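Local coordinates for protein Csc2 (Thermofilum pendens, PDB 4TXD) that probably binds RNA as the Cas7-family protein of the type I-D CRISPR system, and carries a bound zinc ion, at residues I191-R196 / E356-W361; G85-P90 / E301-G306; L25-L30 / L332-H337. All coordinates share one frame; numbering follows the deposited sequence. Where two conformers were deposited one is given.

Overall arrangement
Three contacts tie distant parts of one chain together. Interactions 1 and 2 lie on opposite sides of the chain's centre, their own centres about 40 Å apart; the centre of interaction 3 lies about 28 Å from that of interaction 1 and about 33 Å from that of interaction 2. Interaction 2 starts from strand 85-92 of the seven-stranded antiparallel sheet; segment 191-196 of interaction 1 leads into 197-204, the next strand of it. Along the chain, 25-30 and 332-337 enclose every other segment except 356-361. The late loop 301-306 and helices 328-334 and 343-365 thus pack, in that order, on a main-sheet strand, the N-terminal helix and a small sheet near the zinc ion, in a protein with an RRM-type domain.

Interaction 1. Residues I191-R196 / E356-W361; sequences IGIKTR and EKMVKW
I193 and I191 of a short antiparallel strand pair (176-178 with 191-193) pack against M358 on the long helix 343-365, a strand-on-helix contact beside the zinc site. The meeting is carried by the sulfur. M358 leaves the helix with CG anti to its backbone N (chi1 168°) and stays extended through chi2, which carries SD well out toward the strand; the bend at chi3 (77°) then turns the methyl CE aside.

From the other side comes I193. Its CG1 branch lies beside the backbone N, with CG2 in the position opposite that nitrogen, and the straight second torsion (chi2 178°) stretches CD1 toward the helix. The two side chains cross at about a right angle, with M358 SD against the CG1-CD1 arm and not against the CG2 branch. I191, two residues back on the same face of the strand, adds a looser touch through CG2. All three side chains are buried, and no hydrogen bond spans the contact. L178 of the partner strand touches both I193 and M358, while F186 lies against I191 and F137 against M358.

The zinc ligand C171 has its side chain about 6 Å from that of I193, so this apolar patch borders the metal site without entering it. At its tightest, I193 CD1 comes 3.5 Å from M358 SD, with I193 CG1 next at 3.7 Å from the same sulfur.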
loop_
_atom_site.group_PDB
_atom_site.type_symbol
_atom_site.label_atom_id
_atom_site.label_comp_id
_atom_site.label_asym_id
_atom_site.label_seq_id
_atom_site.Cartn_x
_atom_site.Cartn_y
_atom_site.Cartn_z
ATOM N N ILE A 191 12.378 18.024 -1.562
ATOM C CA ILE A 191 11.702 17.571 -0.363
ATOM C C ILE A 191 11.177 16.158 -0.603
ATOM O O ILE A 191 10.399 15.932 -1.531
ATOM C CB ILE A 191 10.545 18.519 0.025
ATOM C CG1 ILE A 191 11.056 19.958 0.175
ATOM C CG2 ILE A 191 9.866 18.037 1.283
ATOM C CD1 ILE A 191 12.192 20.118 1.189
ATOM N N GLY A 192 11.607 15.216 0.225
ATOM C CA GLY A 192 11.206 13.830 0.048
ATOM C C GLY A 192 10.222 13.381 1.107
ATOM O O GLY A 192 10.430 13.595 2.296
ATOM N N ILE A 193 9.127 12.774 0.666
ATOM C CA ILE A 193 8.226 12.079 1.572
ATOM C C ILE A 193 8.451 10.583 1.398
ATOM O O ILE A 193 8.257 10.064 0.305
ATOM C CB ILE A 193 6.744 12.385 1.285
ATOM C CG1 ILE A 193 6.489 13.896 1.218
ATOM C CG2 ILE A 193 5.858 11.716 2.329
ATOM C CD1 ILE A 193 5.055 14.244 0.881
ATOM N N LYS A 194 8.885 9.909 2.454
ATOM C CA LYS A 194 9.068 8.461 2.399
ATOM C C LYS A 194 7.777 7.752 2.790
ATOM O O LYS A 194 7.004 8.248 3.604
ATOM C CB LYS A 194 10.204 8.006 3.316
ATOM C CG LYS A 194 11.601 8.310 2.783
ATOM C CD LYS A 194 12.673 7.751 3.705
ATOM C CE LYS A 194 13.341 6.520 3.117
ATOM N NZ LYS A 194 14.114 6.862 1.891
ATOM N N THR A 195 7.544 6.582 2.202
ATOM C CA THR A 195 6.322 5.836 2.525
ATOM C C THR A 195 6.223 5.466 4.016
ATOM O O THR A 195 7.213 5.087 4.660
ATOM C CB THR A 195 6.213 4.543 1.667
ATOM O OG1 THR A 195 4.956 3.903 1.930
ATOM C CG2 THR A 195 7.363 3.564 1.980
ATOM N N ARG A 196 5.019 5.593 4.567
ATOM C CA ARG A 196 4.743 5.166 5.931
ATOM C C ARG A 196 4.105 3.769 5.902
ATOM O O ARG A 196 3.698 3.229 6.926
ATOM C CB ARG A 196 3.835 6.190 6.642
ATOM C CG ARG A 196 4.622 7.328 7.344
ATOM C CD ARG A 196 3.691 8.417 7.918
ATOM N NE ARG A 196 3.012 9.116 6.838
ATOM C CZ ARG A 196 1.805 9.670 6.912
ATOM N NH1 ARG A 196 1.104 9.635 8.043
ATOM N NH2 ARG A 196 1.313 10.263 5.837
ATOM N N GLU A 356 0.365 20.307 5.562
ATOM C CA GLU A 356 0.672 21.513 6.396
ATOM C C GLU A 356 1.936 21.479 7.430
ATOM O O GLU A 356 2.836 22.245 7.385
ATOM C CB GLU A 356 -0.573 21.892 7.209
ATOM C CG GLU A 356 -0.345 23.034 8.199
ATOM C CD GLU A 356 -1.378 23.053 9.312
ATOM O OE1 GLU A 356 -2.577 23.214 9.010
ATOM O OE2 GLU A 356 -1.000 22.885 10.490
ATOM N N LYS A 357 1.957 20.356 8.108
ATOM C CA LYS A 357 3.050 20.055 8.989
ATOM C C LYS A 357 4.364 19.863 8.224
ATOM O O LYS A 357 5.399 20.232 8.689
ATOM C CB LYS A 357 2.738 18.867 9.867
ATOM C CG LYS A 357 2.010 19.194 11.159
ATOM C CD LYS A 357 0.690 19.860 10.922
ATOM C CE LYS A 357 -0.070 20.134 12.204
ATOM N NZ LYS A 357 -1.397 20.649 11.876
ATOM N N MET A 358 4.280 19.295 7.044
ATOM C CA MET A 358 5.453 19.098 6.236
ATOM C C MET A 358 6.027 20.431 5.800
ATOM O O MET A 358 7.170 20.676 5.924
ATOM C CB MET A 358 5.144 18.264 5.015
ATOM C CG MET A 358 6.234 18.252 3.969
ATOM S SD MET A 358 5.819 17.280 2.535
ATOM C CE MET A 358 4.727 18.350 1.690
ATOM N N VAL A 359 5.176 21.260 5.254
ATOM C CA VAL A 359 5.567 22.588 4.826
ATOM C C VAL A 359 6.158 23.409 5.977
ATOM O O VAL A 359 7.167 24.014 5.838
ATOM C CB VAL A 359 4.390 23.303 4.157
ATOM C CG1 VAL A 359 4.695 24.754 3.928
ATOM C CG2 VAL A 359 4.028 22.623 2.866
ATOM N N LYS A 360 5.512 23.380 7.120
ATOM C CA LYS A 360 6.042 24.033 8.296
ATOM C C LYS A 360 7.420 23.502 8.683
ATOM O O LYS A 360 8.288 24.250 9.011
ATOM C CB LYS A 360 5.099 23.910 9.464
ATOM C CG LYS A 360 5.531 24.685 10.681
ATOM C CD LYS A 360 4.677 24.347 11.884
ATOM C CE LYS A 360 5.243 24.855 13.194
ATOM N NZ LYS A 360 4.253 25.732 13.860
ATOM N N TRP A 361 7.588 22.196 8.626
ATOM C CA TRP A 361 8.879 21.582 8.936
ATOM C C TRP A 361 9.981 22.072 7.993
ATOM O O TRP A 361 11.104 22.370 8.436
ATOM C CB TRP A 361 8.777 20.055 8.870
ATOM C CG TRP A 361 10.092 19.334 9.116
ATOM C CD1 TRP A 361 10.633 19.000 10.324
ATOM C CD2 TRP A 361 11.000 18.842 8.117
ATOM N NE1 TRP A 361 11.842 18.344 10.144
ATOM C CE2 TRP A 361 12.082 18.232 8.794
ATOM C CE3 TRP A 361 11.009 18.875 6.713
ATOM C CZ2 TRP A 361 13.166 17.654 8.115
ATOM C CZ3 TRP A 361 12.082 18.289 6.036
ATOM C CH2 TRP A 361 13.142 17.682 6.742
#

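Interaction 2. Residues G85-P90 / E301-G306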
loop_
_atom_site.group_PDB
_atom_site.type_symbol
_atom_site.label_atom_id
_atom_site.label_comp_id
_atom_site.label_asym_id
_atom_site.label_seq_id
_atom_site.Cartn_x
_atom_site.Cartn_y
_atom_site.Cartn_z
ATOM N N GLY A 85 12.947 -29.050 2.539
ATOM C CA GLY A 85 13.908 -28.716 1.500
ATOM C C GLY A 85 13.915 -27.259 1.078
ATOM O O GLY A 85 13.989 -26.362 1.918
ATOM N N ALA A 86 13.849 -27.027 -0.228
ATOM C CA ALA A 86 13.891 -25.674 -0.771
ATOM C C ALA A 86 13.124 -25.628 -2.078
ATOM O O ALA A 86 13.262 -26.536 -2.909
ATOM C CB ALA A 86 15.336 -25.221 -0.982
ATOM N N MET A 87 12.305 -24.596 -2.260
ATOM C CA MET A 87 11.552 -24.438 -3.522
ATOM C C MET A 87 11.553 -22.980 -4.001
ATOM O O MET A 87 11.361 -22.051 -3.210
ATOM C CB MET A 87 10.099 -24.953 -3.392
ATOM C CG MET A 87 9.220 -24.314 -2.321
ATOM S SD MET A 87 7.432 -24.765 -2.451
ATOM C CE MET A 87 7.443 -26.516 -2.022
ATOM N N GLU A 88 11.754 -22.799 -5.273
ATOM C CA GLU A 88 11.678 -21.498 -5.834
ATOM C C GLU A 88 10.227 -21.205 -6.196
ATOM O O GLU A 88 9.595 -21.993 -6.809
ATOM C CB GLU A 88 12.705 -21.345 -6.925
ATOM C CG GLU A 88 12.255 -21.077 -8.308
ATOM C CD GLU A 88 13.241 -21.629 -9.345
ATOM O OE1 GLU A 88 12.799 -22.450 -10.165
ATOM O OE2 GLU A 88 14.427 -21.263 -9.303
ATOM N N VAL A 89 9.728 -20.089 -5.692
ATOM C CA VAL A 89 8.318 -19.748 -5.831
ATOM C C VAL A 89 8.198 -18.354 -6.425
ATOM O O VAL A 89 9.111 -17.538 -6.297
ATOM C CB VAL A 89 7.578 -19.773 -4.464
ATOM C CG1 VAL A 89 7.574 -21.189 -3.862
ATOM C CG2 VAL A 89 8.201 -18.761 -3.492
ATOM N N PRO A 90 7.054 -18.061 -7.042
ATOM C CA PRO A 90 6.790 -16.684 -7.470
ATOM C C PRO A 90 6.749 -15.730 -6.287
ATOM O O PRO A 90 6.344 -16.098 -5.181
ATOM C CB PRO A 90 5.402 -16.760 -8.134
ATOM C CG PRO A 90 5.141 -18.185 -8.363
ATOM C CD PRO A 90 5.994 -19.001 -7.440
ATOM N N GLU A 301 6.844 -21.470 6.492
ATOM C CA GLU A 301 6.029 -22.294 7.360
ATOM C C GLU A 301 4.950 -23.038 6.627
ATOM O O GLU A 301 4.443 -23.984 7.118
ATOM C CB GLU A 301 5.264 -21.385 8.296
ATOM C CG GLU A 301 5.826 -21.216 9.656
ATOM C CD GLU A 301 4.877 -20.411 10.508
ATOM O OE1 GLU A 301 3.782 -20.888 10.761
ATOM O OE2 GLU A 301 5.220 -19.307 10.876
ATOM N N ASN A 302 4.557 -22.507 5.487
ATOM C CA ASN A 302 3.442 -23.011 4.725
ATOM C C ASN A 302 3.818 -23.531 3.327
ATOM O O ASN A 302 2.982 -23.757 2.528
ATOM C CB ASN A 302 2.366 -21.948 4.613
ATOM C CG ASN A 302 1.609 -21.750 5.890
ATOM O OD1 ASN A 302 0.761 -22.527 6.209
ATOM N ND2 ASN A 302 1.915 -20.701 6.612
ATOM N N ALA A 303 5.096 -23.735 3.109
ATOM C CA ALA A 303 5.607 -24.229 1.859
ATOM C C ALA A 303 4.881 -25.462 1.354
ATOM O O ALA A 303 4.746 -26.413 2.039
ATOM C CB ALA A 303 7.073 -24.526 1.977
ATOM N N GLY A 304 4.454 -25.410 0.122
ATOM C CA GLY A 304 3.827 -26.555 -0.516
ATOM C C GLY A 304 2.324 -26.652 -0.300
ATOM O O GLY A 304 1.656 -27.494 -0.913
ATOM N N LYS A 305 1.779 -25.799 0.545
ATOM C CA LYS A 305 0.378 -25.855 0.882
ATOM C C LYS A 305 -0.514 -24.943 0.066
ATOM O O LYS A 305 -0.102 -23.919 -0.354
ATOM C CB LYS A 305 0.163 -25.572 2.354
ATOM C CG LYS A 305 0.984 -26.400 3.304
ATOM C CD LYS A 305 1.019 -27.845 2.905
ATOM C CE LYS A 305 1.840 -28.673 3.873
ATOM N NZ LYS A 305 1.905 -30.097 3.504
ATOM N N GLY A 306 -1.753 -25.361 -0.122
ATOM C CA GLY A 306 -2.718 -24.625 -0.901
ATOM C C GLY A 306 -3.565 -23.641 -0.125
ATOM O O GLY A 306 -3.458 -23.563 1.047
#
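M87 reaches A303 and G304 through a chain whose first torsion, 58°, sets CG between the backbone N and the carbonyl carbon; an extended chi2 then carries SD away from strand 85-92, and a turn at chi3 (68°) lays the methyl against the opposing loop. That loop, between helices 295-301 and 307-321, makes a type II beta turn from N302 to K305, closed by K305 N to N302 O at 3.1 Å. Its central peptide, linking A303 to G304, presents a flat face to the methionine. M87 CE stands almost directly over the amide nitrogen, 3.8 Å from G304 N, and is 3.9 Å from G304 CA. The sulfur is displaced to one side, M87 SD lying 4.0 Å from G304 N and 4.4 Å from A303 CB. The A303 methyl projects from the same face of the peptide that the methionine covers. G304 fills the third position of the turn with a positive phi of 88°, the backbone shape for which glycine is suited in a type II turn.

The backbones on both sides are paired: M87 with L80 of strand 77-82, G304 with T205. The side chains of M87 and A303 both touch Y82, so Y82, on the outermost strand 77-82, bridges the sheet and the loop. With the methyl approaching from above the peptide plane and no hydrogen bond across the contact, the attraction is one of dispersion and shape, without the directional demand of a polar bond.

Interaction 3. Residues L25-L30 / L332-H337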
loop_
_atom_site.group_PDB
_atom_site.type_symbol
_atom_site.label_atom_id
_atom_site.label_comp_id
_atom_site.label_asym_id
_atom_site.label_seq_id
_atom_site.Cartn_x
_atom_site.Cartn_y
_atom_site.Cartn_z
ATOM N N LEU A 25 -13.066 1.646 13.837
ATOM C CA LEU A 25 -12.187 0.776 14.573
ATOM C C LEU A 25 -12.966 -0.113 15.521
ATOM O O LEU A 25 -12.678 -1.265 15.664
ATOM C CB LEU A 25 -11.153 1.566 15.338
ATOM C CG LEU A 25 -10.056 2.264 14.554
ATOM C CD1 LEU A 25 -8.977 2.768 15.471
ATOM C CD2 LEU A 25 -9.468 1.367 13.495
ATOM N N ALA A 26 -13.952 0.447 16.192
ATOM C CA ALA A 26 -14.738 -0.341 17.138
ATOM C C ALA A 26 -15.602 -1.365 16.411
ATOM O O ALA A 26 -15.828 -2.466 16.917
ATOM C CB ALA A 26 -15.600 0.563 17.998
ATOM N N GLU A 27 -16.089 -0.990 15.230
ATOM C CA GLU A 27 -16.888 -1.882 14.397
ATOM C C GLU A 27 -16.084 -3.113 13.995
ATOM O O GLU A 27 -16.593 -4.236 13.996
ATOM C CB GLU A 27 -17.389 -1.146 13.156
ATOM C CG GLU A 27 -18.213 0.088 13.490
ATOM C CD GLU A 27 -18.956 0.653 12.294
ATOM O OE1 GLU A 27 -19.529 1.754 12.423
ATOM O OE2 GLU A 27 -18.973 -0.005 11.232
ATOM N N LEU A 28 -14.824 -2.887 13.642
ATOM C CA LEU A 28 -13.876 -3.970 13.440
ATOM C C LEU A 28 -13.351 -4.300 14.831
ATOM O O LEU A 28 -13.721 -3.647 15.788
ATOM C CB LEU A 28 -12.780 -3.543 12.463
ATOM C CG LEU A 28 -13.401 -2.811 11.259
ATOM C CD1 LEU A 28 -12.382 -2.109 10.386
ATOM C CD2 LEU A 28 -14.222 -3.784 10.425
ATOM N N GLY A 29 -12.511 -5.304 14.993
ATOM C CA GLY A 29 -12.109 -5.612 16.356
ATOM C C GLY A 29 -10.995 -4.731 16.888
ATOM O O GLY A 29 -10.302 -5.114 17.832
ATOM N N LEU A 30 -10.853 -3.558 16.309
ATOM C CA LEU A 30 -9.588 -2.857 16.293
ATOM C C LEU A 30 -9.382 -1.700 17.239
ATOM O O LEU A 30 -8.459 -0.951 17.078
ATOM C CB LEU A 30 -9.264 -2.410 14.880
ATOM C CG LEU A 30 -9.293 -3.513 13.845
ATOM C CD1 LEU A 30 -8.741 -3.039 12.535
ATOM C CD2 LEU A 30 -8.530 -4.700 14.375
ATOM N N LEU A 332 -14.713 -4.226 4.318
ATOM C CA LEU A 332 -15.251 -3.753 3.046
ATOM C C LEU A 332 -16.600 -3.034 3.195
ATOM O O LEU A 332 -16.913 -2.110 2.437
ATOM C CB LEU A 332 -15.411 -4.924 2.070
ATOM C CG LEU A 332 -14.123 -5.597 1.557
ATOM C CD1 LEU A 332 -14.421 -6.878 0.782
ATOM C CD2 LEU A 332 -13.328 -4.637 0.687
ATOM N N ALA A 333 -17.394 -3.466 4.168
ATOM C CA ALA A 333 -18.734 -2.917 4.341
ATOM C C ALA A 333 -18.727 -1.657 5.206
ATOM O O ALA A 333 -19.559 -0.768 5.023
ATOM C CB ALA A 333 -19.659 -3.973 4.944
ATOM N N ALA A 334 -17.784 -1.581 6.140
ATOM C CA ALA A 334 -17.751 -0.490 7.116
ATOM C C ALA A 334 -17.185 0.800 6.528
ATOM O O ALA A 334 -17.196 1.850 7.170
ATOM C CB ALA A 334 -16.942 -0.902 8.338
ATOM N N VAL A 335 -16.678 0.710 5.308
ATOM C CA VAL A 335 -16.085 1.854 4.640
ATOM C C VAL A 335 -16.792 2.096 3.334
ATOM O O VAL A 335 -16.882 1.203 2.485
ATOM C CB VAL A 335 -14.575 1.646 4.357
ATOM C CG1 VAL A 335 -14.037 2.788 3.510
ATOM C CG2 VAL A 335 -13.806 1.505 5.652
ATOM N N ASP A 336 -17.303 3.307 3.164
ATOM C CA ASP A 336 -17.947 3.680 1.919
ATOM C C ASP A 336 -17.197 4.859 1.336
ATOM O O ASP A 336 -17.398 6.005 1.755
ATOM C CB ASP A 336 -19.426 4.012 2.158
ATOM C CG ASP A 336 -20.143 4.486 0.909
ATOM O OD1 ASP A 336 -19.589 4.394 -0.211
ATOM O OD2 ASP A 336 -21.301 4.940 1.056
ATOM N N HIS A 337 -16.329 4.578 0.367
ATOM C CA HIS A 337 -15.472 5.614 -0.201
ATOM C C HIS A 337 -16.258 6.496 -1.155
ATOM O O HIS A 337 -15.730 7.466 -1.684
ATOM C CB HIS A 337 -14.257 4.999 -0.913
ATOM C CG HIS A 337 -14.578 4.380 -2.238
ATOM N ND1 HIS A 337 -15.040 3.085 -2.363
ATOM C CD2 HIS A 337 -14.510 4.879 -3.496
ATOM C CE1 HIS A 337 -15.236 2.813 -3.640
ATOM N NE2 HIS A 337 -14.918 3.883 -4.350
#
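E27 OE2, held in a salt bridge by R22 NH2, also comes within 3.6 Å of A334 CB. The same guanidinium nitrogen bonds A334 O, so R22 spans the two segments, linking the carboxylate on one side to a main-chain carbonyl on the other. E27 reaches this place with CG beside its backbone N (chi1 -58°) and the chain extended beyond, so that OE2 is carried across to the facing helix. The shared arginine would be expected to favour the charged form of E27.

In the fold this is a meeting of two helix ends: helix 24-27 near the N-terminus of the chain and helix 328-334 of its C-terminal part, their backbones nearest at E27 and A334, with CA atoms 7.5 Å apart. L28, the first residue to leave the helix, contributes a looser apolar touch, L28 CD2 to A334 CB at 4.5 Å, and its side chain also rests on K330 and L331 of the facing helix. Where the chain leaves helix 24-27, L30 N bonds back to L25 O at 3.0 Å. Helix 252-263 serves both segments, V256 touching L25 as well as V335.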